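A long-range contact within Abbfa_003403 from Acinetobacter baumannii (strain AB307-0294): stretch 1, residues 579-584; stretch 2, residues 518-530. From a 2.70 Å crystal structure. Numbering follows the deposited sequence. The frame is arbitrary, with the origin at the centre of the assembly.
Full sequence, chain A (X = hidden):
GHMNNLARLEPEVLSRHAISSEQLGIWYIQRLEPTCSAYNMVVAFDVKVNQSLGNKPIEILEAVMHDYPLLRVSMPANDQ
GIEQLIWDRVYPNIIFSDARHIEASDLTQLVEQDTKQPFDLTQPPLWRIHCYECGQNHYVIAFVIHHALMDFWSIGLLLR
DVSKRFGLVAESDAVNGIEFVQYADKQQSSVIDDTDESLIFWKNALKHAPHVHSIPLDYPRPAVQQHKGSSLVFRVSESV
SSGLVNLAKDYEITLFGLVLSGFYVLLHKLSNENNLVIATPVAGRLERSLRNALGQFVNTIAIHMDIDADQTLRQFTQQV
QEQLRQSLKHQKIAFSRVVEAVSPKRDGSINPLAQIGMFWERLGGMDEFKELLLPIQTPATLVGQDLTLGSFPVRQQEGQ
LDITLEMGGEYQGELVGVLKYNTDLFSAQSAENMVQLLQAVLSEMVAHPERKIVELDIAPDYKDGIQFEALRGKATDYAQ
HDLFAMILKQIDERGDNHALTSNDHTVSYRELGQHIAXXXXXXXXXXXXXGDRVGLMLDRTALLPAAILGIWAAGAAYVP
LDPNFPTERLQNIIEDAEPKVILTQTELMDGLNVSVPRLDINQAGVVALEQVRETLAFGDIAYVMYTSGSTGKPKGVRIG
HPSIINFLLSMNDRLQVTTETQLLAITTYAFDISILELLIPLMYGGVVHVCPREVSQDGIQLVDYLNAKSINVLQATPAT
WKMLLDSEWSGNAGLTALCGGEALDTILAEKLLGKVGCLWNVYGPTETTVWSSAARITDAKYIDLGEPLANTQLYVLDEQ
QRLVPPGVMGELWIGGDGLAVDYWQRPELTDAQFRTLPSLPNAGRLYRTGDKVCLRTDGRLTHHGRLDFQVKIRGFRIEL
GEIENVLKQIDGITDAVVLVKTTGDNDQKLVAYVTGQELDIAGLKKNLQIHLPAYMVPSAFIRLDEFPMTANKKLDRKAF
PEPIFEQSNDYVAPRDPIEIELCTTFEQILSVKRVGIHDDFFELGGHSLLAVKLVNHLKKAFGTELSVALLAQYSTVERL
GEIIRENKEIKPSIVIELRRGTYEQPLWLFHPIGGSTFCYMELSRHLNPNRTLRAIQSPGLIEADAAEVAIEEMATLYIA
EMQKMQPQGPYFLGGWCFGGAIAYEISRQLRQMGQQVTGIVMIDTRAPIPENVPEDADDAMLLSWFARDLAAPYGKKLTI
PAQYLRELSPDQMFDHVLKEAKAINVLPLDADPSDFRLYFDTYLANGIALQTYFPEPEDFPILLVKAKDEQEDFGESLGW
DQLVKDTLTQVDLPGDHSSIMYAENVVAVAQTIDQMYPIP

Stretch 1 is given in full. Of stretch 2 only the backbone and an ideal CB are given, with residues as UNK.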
# COMPACT_ATOMS: atom_id res chain seq x y z
N PRO A 579 23.12 -42.49 -20.41
CA PRO A 579 24.56 -42.46 -20.15
C PRO A 579 25.26 -43.80 -20.39
O PRO A 579 24.65 -44.87 -20.24
CB PRO A 579 24.65 -42.07 -18.67
CG PRO A 579 23.38 -42.59 -18.08
CD PRO A 579 22.33 -42.61 -19.16
N LYS A 580 26.52 -43.72 -20.78
CA LYS A 580 27.33 -44.91 -21.06
C LYS A 580 27.52 -45.72 -19.80
O LYS A 580 27.49 -46.94 -19.84
CB LYS A 580 28.69 -44.51 -21.63
CG LYS A 580 29.58 -45.66 -22.01
CD LYS A 580 29.05 -46.37 -23.23
CE LYS A 580 30.16 -47.05 -24.04
NZ LYS A 580 30.84 -46.10 -24.97
N VAL A 581 27.74 -45.02 -18.70
CA VAL A 581 28.09 -45.64 -17.43
C VAL A 581 27.66 -44.69 -16.32
O VAL A 581 27.46 -43.50 -16.56
CB VAL A 581 29.61 -45.94 -17.34
CG1 VAL A 581 30.40 -44.70 -16.98
CG2 VAL A 581 29.89 -47.03 -16.34
N ILE A 582 27.51 -45.22 -15.10
CA ILE A 582 27.30 -44.38 -13.91
C ILE A 582 28.49 -44.55 -12.98
O ILE A 582 28.75 -45.66 -12.50
CB ILE A 582 26.00 -44.76 -13.16
CG1 ILE A 582 24.75 -44.42 -13.99
CG2 ILE A 582 25.94 -44.08 -11.80
CD1 ILE A 582 23.49 -45.09 -13.48
N LEU A 583 29.24 -43.47 -12.77
CA LEU A 583 30.43 -43.53 -11.91
C LEU A 583 29.98 -43.17 -10.51
O LEU A 583 29.52 -42.05 -10.28
CB LEU A 583 31.54 -42.60 -12.41
CG LEU A 583 32.85 -42.50 -11.62
CD1 LEU A 583 33.74 -43.74 -11.73
CD2 LEU A 583 33.62 -41.24 -12.01
N THR A 584 30.09 -44.12 -9.60
CA THR A 584 29.56 -43.96 -8.25
C THR A 584 30.57 -44.48 -7.23
O THR A 584 31.69 -44.81 -7.60
CB THR A 584 28.22 -44.70 -8.12
OG1 THR A 584 27.75 -44.62 -6.77
CG2 THR A 584 28.40 -46.16 -8.52
N UNK A 518 44.33 -41.35 -12.84
CA UNK A 518 43.84 -42.68 -12.51
C UNK A 518 42.37 -42.87 -12.82
O UNK A 518 41.94 -43.97 -13.18
CB UNK A 518 44.09 -42.97 -11.03
N UNK A 519 41.59 -41.80 -12.68
CA UNK A 519 40.16 -41.87 -12.97
C UNK A 519 39.95 -41.80 -14.48
O UNK A 519 39.05 -42.45 -15.03
CB UNK A 519 39.40 -40.74 -12.26
N UNK A 520 40.79 -41.05 -15.16
CA UNK A 520 40.69 -40.98 -16.61
C UNK A 520 40.99 -42.35 -17.20
O UNK A 520 40.28 -42.85 -18.07
CB UNK A 520 41.64 -39.92 -17.18
N UNK A 521 42.05 -42.97 -16.70
CA UNK A 521 42.48 -44.26 -17.21
C UNK A 521 41.50 -45.37 -16.84
O UNK A 521 41.23 -46.25 -17.64
CB UNK A 521 43.88 -44.59 -16.68
N UNK A 522 40.94 -45.32 -15.64
CA UNK A 522 39.91 -46.28 -15.26
C UNK A 522 38.74 -46.24 -16.26
O UNK A 522 38.25 -47.29 -16.71
CB UNK A 522 39.41 -45.99 -13.84
N UNK A 523 38.31 -45.03 -16.62
CA UNK A 523 37.18 -44.86 -17.53
C UNK A 523 37.54 -45.33 -18.95
O UNK A 523 36.77 -46.06 -19.58
CB UNK A 523 36.74 -43.40 -17.55
N UNK A 524 38.69 -44.93 -19.46
CA UNK A 524 39.11 -45.35 -20.78
C UNK A 524 39.20 -46.88 -20.83
O UNK A 524 38.74 -47.52 -21.79
CB UNK A 524 40.45 -44.71 -21.15
N UNK A 525 39.77 -47.45 -19.78
CA UNK A 525 40.06 -48.88 -19.75
C UNK A 525 38.78 -49.70 -19.67
O UNK A 525 38.80 -50.91 -19.90
CB UNK A 525 40.97 -49.21 -18.57
N UNK A 526 37.67 -49.05 -19.36
CA UNK A 526 36.39 -49.72 -19.26
C UNK A 526 35.35 -49.14 -20.19
O UNK A 526 34.15 -49.21 -19.91
CB UNK A 526 35.88 -49.66 -17.82
N UNK A 527 35.80 -48.58 -21.31
CA UNK A 527 34.93 -48.36 -22.44
C UNK A 527 34.55 -46.92 -22.72
O UNK A 527 33.88 -46.66 -23.70
CB UNK A 527 33.65 -49.17 -22.24
N UNK A 528 34.98 -46.00 -21.86
CA UNK A 528 34.63 -44.59 -22.04
C UNK A 528 35.48 -43.91 -23.10
O UNK A 528 36.70 -43.83 -22.99
CB UNK A 528 34.77 -43.84 -20.71
N UNK A 529 34.81 -43.40 -24.12
CA UNK A 529 35.46 -42.82 -25.29
C UNK A 529 35.04 -41.36 -25.35
O UNK A 529 34.06 -40.99 -24.73
CB UNK A 529 35.09 -43.56 -26.58
N UNK A 530 35.76 -40.54 -26.10
CA UNK A 530 35.41 -39.14 -26.26
C UNK A 530 33.94 -38.96 -26.67
O UNK A 530 33.41 -39.69 -27.51
CB UNK A 530 36.33 -38.49 -27.30

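Residues 518–530 form the end of a helix and the loop that follows it, and they lie against the side chains of Lys 580, Val 581 and Leu 583. Position 518 has helical backbone angles and an ideal CB with nothing of stretch 1 nearby, so this contact leaves the choice wide; the residue is Gly 518, whose O accepts the helical hydrogen bond from position 522.

At position 519, CA-to-CB points toward stretch 1, and the methyl groups of Leu 583 lie ahead but beyond reach of a CB alone. A medium or large apolar side chain would suit, such as leucine, isoleucine or methionine. The residue is Ile 519, chi1 m and chi2 t, and its CG2 comes within 4.4 Å of Leu 583 CD2. Positions 520 and 521 are out of reach of stretch 1, so it places no demand on them. Ala 520 makes no contact there, while Glu 521 serves its own helix by pairing with position 524.

Position 522 again points CA-to-CB toward stretch 1, but with a wide gap to cross, so a long or broad side chain could skirt Leu 583 and a small one would leave space. Tyr 522 CD2 stays 4.8 Å from Leu 583 CD1, and the ring passes beside the leucine without a close contact.

At position 523 CA-to-CB runs sideways, and an apolar chain long enough to turn back would meet the apolar surface; leucine, isoleucine or methionine could do so. Leu 523, chi1 m and chi2 t, brings its CD2 to 4.4 Å from Leu 583 CD1. Leu 583 thus touches both 519 and 523, residues one helical turn apart.

Positions 524, 525 and 526 are out of reach of stretch 1, and polar or small residues are equally acceptable there. Arg 524 forms a salt bridge with Glu 521, NH2 to OE2 at 2.9 Å. Ala 525 makes no contact, and His 526 turns back on the helix, its ND1 giving a very short 2.5 Å hydrogen bond to Tyr 522 O.

Position 527 has phi/psi of 108/-4, where a CB would be jammed against the carbonyl O of the preceding residue; this alone calls for glycine. Gly 527 offers its backbone instead: its O accepts a weak hydrogen bond from Lys 580 NZ at 3.3 Å.

Position 528 also points CA-to-CB sideways, but the aliphatic part of Lys 580 and the methyls of Val 581 lie within range of a longer chain, favouring isoleucine, leucine or methionine. Ile 528, m at both chi angles, extends CD1 to 3.5 Å from Lys 580 CG and 3.8 Å from Val 581 CG1, so one methyl group meets both residues.

At position 529 the ideal CB is 5.2 Å from Lys 580 NZ, a place for a small polar or acidic residue. Thr 529 approaches through CG2, 4.4 Å from Lys 580 NZ. Position 530 is out of reach of stretch 1, which leaves its side chain open; Gln 530 makes no contact with it.

Stretch 2 518-530: GIAEYLRAHGITQ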
# COMPACT_ATOMS: atom_id res chain seq x y z
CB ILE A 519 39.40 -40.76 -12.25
CG1 ILE A 519 39.48 -40.97 -10.74
CG2 ILE A 519 37.94 -40.71 -12.68
CD1 ILE A 519 38.72 -39.92 -9.96
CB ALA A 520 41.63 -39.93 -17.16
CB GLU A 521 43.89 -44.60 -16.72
CG GLU A 521 44.43 -45.94 -17.20
CD GLU A 521 44.48 -46.09 -18.73
OE1 GLU A 521 44.41 -45.07 -19.46
OE2 GLU A 521 44.58 -47.25 -19.19
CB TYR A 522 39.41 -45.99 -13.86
CG TYR A 522 38.57 -47.07 -13.22
CD1 TYR A 522 39.07 -48.35 -13.06
CD2 TYR A 522 37.30 -46.80 -12.71
CE1 TYR A 522 38.32 -49.35 -12.45
CE2 TYR A 522 36.54 -47.79 -12.09
CZ TYR A 522 37.07 -49.07 -11.97
OH TYR A 522 36.35 -50.07 -11.37
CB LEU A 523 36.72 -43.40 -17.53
CG LEU A 523 36.09 -42.85 -16.25
CD1 LEU A 523 35.91 -41.33 -16.30
CD2 LEU A 523 34.75 -43.52 -16.00
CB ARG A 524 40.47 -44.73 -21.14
CG ARG A 524 40.86 -44.92 -22.61
CD ARG A 524 42.34 -44.83 -22.79
NE ARG A 524 42.99 -45.91 -22.06
CZ ARG A 524 43.29 -47.09 -22.59
NH1 ARG A 524 43.02 -47.33 -23.87
NH2 ARG A 524 43.88 -48.02 -21.85
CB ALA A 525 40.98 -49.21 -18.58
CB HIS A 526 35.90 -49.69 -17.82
CG HIS A 526 36.84 -50.36 -16.89
ND1 HIS A 526 37.85 -49.68 -16.24
CD2 HIS A 526 37.01 -51.66 -16.58
CE1 HIS A 526 38.56 -50.53 -15.53
NE2 HIS A 526 38.08 -51.74 -15.73
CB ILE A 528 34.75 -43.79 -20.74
CG1 ILE A 528 33.79 -44.36 -19.69
CG2 ILE A 528 34.40 -42.34 -20.98
CD1 ILE A 528 32.41 -44.54 -20.23
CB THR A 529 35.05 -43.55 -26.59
OG1 THR A 529 33.82 -43.01 -27.10
CG2 THR A 529 34.86 -45.04 -26.35
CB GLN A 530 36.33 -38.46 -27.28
CG GLN A 530 36.03 -36.98 -27.46
CD GLN A 530 37.08 -36.27 -28.28
OE1 GLN A 530 38.09 -36.86 -28.65
NE2 GLN A 530 36.84 -34.99 -28.58
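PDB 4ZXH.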